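PDB 3ISR: transglutaminase-like enzymes, putative cysteine protease from Cytophaga hutchinsonii, which probably acts as a cysteine hydrolase of the transglutaminase-like superfamily, putatively cleaving peptide or related amide bonds. Local coordinates for the interface of chains A and B. Residues are numbered along the deposited sequence; one frame, centred on the assembly and turned at random. Chains: chain A/B, Transglutaminase-like enzymes, putative cysteine protease.

The interface of chains A and B. Residues chain A 106-109, 114; chain B 31, 60, 71.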
# COMPACT_ATOMS: atom_id res chain seq x y z
N VAL A 106 -7.30 25.30 17.10
CA VAL A 106 -7.15 25.47 15.65
C VAL A 106 -7.67 26.84 15.20
O VAL A 106 -7.08 27.45 14.31
CB VAL A 106 -7.82 24.31 14.87
CG1 VAL A 106 -7.86 24.59 13.36
CG2 VAL A 106 -7.08 22.98 15.14
N VAL A 107 -8.75 27.33 15.82
CA VAL A 107 -9.25 28.69 15.53
C VAL A 107 -8.26 29.81 15.90
O VAL A 107 -8.32 30.90 15.31
CB VAL A 107 -10.66 29.00 16.19
CG1 VAL A 107 -11.74 28.14 15.58
CG2 VAL A 107 -10.63 28.84 17.71
N ASP A 108 -7.38 29.57 16.86
CA ASP A 108 -6.45 30.61 17.29
C ASP A 108 -5.08 30.58 16.60
O ASP A 108 -4.31 31.54 16.71
CB ASP A 108 -6.28 30.60 18.80
CG ASP A 108 -7.48 31.20 19.52
OD1 ASP A 108 -8.16 32.09 18.96
OD2 ASP A 108 -7.73 30.78 20.67
N LEU A 109 -4.78 29.48 15.90
CA LEU A 109 -3.51 29.35 15.21
C LEU A 109 -3.36 30.34 14.06
O LEU A 109 -4.30 30.53 13.27
CB LEU A 109 -3.34 27.92 14.66
CG LEU A 109 -3.13 26.76 15.63
CD1 LEU A 109 -3.16 25.40 14.89
CD2 LEU A 109 -1.79 26.94 16.36
N ILE A 114 -1.11 26.63 10.22
CA ILE A 114 -2.16 25.69 9.80
C ILE A 114 -1.72 24.61 8.80
O ILE A 114 -2.10 23.44 8.94
CB ILE A 114 -3.39 26.46 9.24
CG1 ILE A 114 -4.03 27.34 10.32
CG2 ILE A 114 -4.38 25.51 8.58
CD1 ILE A 114 -4.69 26.53 11.46
N ILE B 31 -12.55 24.33 8.86
CA ILE B 31 -11.89 25.27 7.97
C ILE B 31 -12.45 24.97 6.61
O ILE B 31 -12.26 23.86 6.08
CB ILE B 31 -10.36 25.08 7.92
CG1 ILE B 31 -9.76 25.17 9.32
CG2 ILE B 31 -9.74 26.16 6.99
CD1 ILE B 31 -8.24 24.91 9.35
N PHE B 60 -8.95 33.63 6.48
CA PHE B 60 -7.48 33.72 6.45
C PHE B 60 -6.93 33.06 5.19
O PHE B 60 -7.65 32.34 4.49
CB PHE B 60 -6.86 33.09 7.71
CG PHE B 60 -6.95 31.57 7.74
CD1 PHE B 60 -8.10 30.93 8.21
CD2 PHE B 60 -5.87 30.79 7.31
CE1 PHE B 60 -8.18 29.53 8.26
CE2 PHE B 60 -5.94 29.40 7.34
CZ PHE B 60 -7.09 28.77 7.82
N ARG B 71 -12.86 29.98 8.91
CA ARG B 71 -12.96 29.03 10.00
C ARG B 71 -13.91 29.46 11.09
O ARG B 71 -14.06 30.66 11.37
CB ARG B 71 -11.58 28.70 10.57
CG ARG B 71 -10.79 29.90 11.01
CD ARG B 71 -9.47 29.49 11.68
NE ARG B 71 -8.61 30.66 11.81
CZ ARG B 71 -7.33 30.63 12.16
NH1 ARG B 71 -6.65 31.76 12.23
NH2 ARG B 71 -6.74 29.46 12.43
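From A:Val106 to A:Asp108 the backbone turns with helix-like torsions before A:Leu109 opens to an extended psi of 138°, and this bend presents the carbonyls of A:Val106, A:Val107 and A:Leu109 to B:Arg71 on strand 69-74 of the other chain. The protein belongs to the transglutaminase-like superfamily, and the contact involves its bacterial transglutaminase N-terminal domain; A:Ile114 starts the 3-10 helix 114-117. The patch is one part of a two-fold symmetric interface between identical chains; whether that pairing persists in solution the structure alone does not show.

B:Arg71 carries the polar contact. Its chain runs straight from CG to NE and delivers the guanidinium end-on, with both terminal nitrogens on the carbonyl oxygen of A:Leu109. NH1 hydrogen-bonds to A:Leu109 O at 2.9 Å, its nitrogen tilted out of the carbonyl plane, while NH2 reaches the same A:Leu109 O at 2.8 Å, in that plane and on a lone pair. The oxygen lies almost in the guanidinium plane, and the two bonds restrict rotation of the group. Neither is straight, with about 140° at each hydrogen. A:Val107 O sits over the centre of one guanidinium face, 3.3 Å from CZ of B:Arg71, where it would favour the positive charge electrostatically. The ring of B:Phe60 lies on the opposite side, offset toward the rim. A:Val106 O also approaches NH2 of B:Arg71 but receives no hydrogen bond from it.

Beside this, A:Ile114 forms the apolar half. Its CG2, anti to the backbone N, meets CD1 of B:Ile31 tip to tip at 4.0 Å. The other branch turns toward B:Arg71, CD1 standing 3.7 Å from NH2, while CG1 packs 4.1 Å from CE2 of B:Phe60. A:Val106 approaches B:Ile31 at about a right angle, CG1 touching the same CD1 methyl.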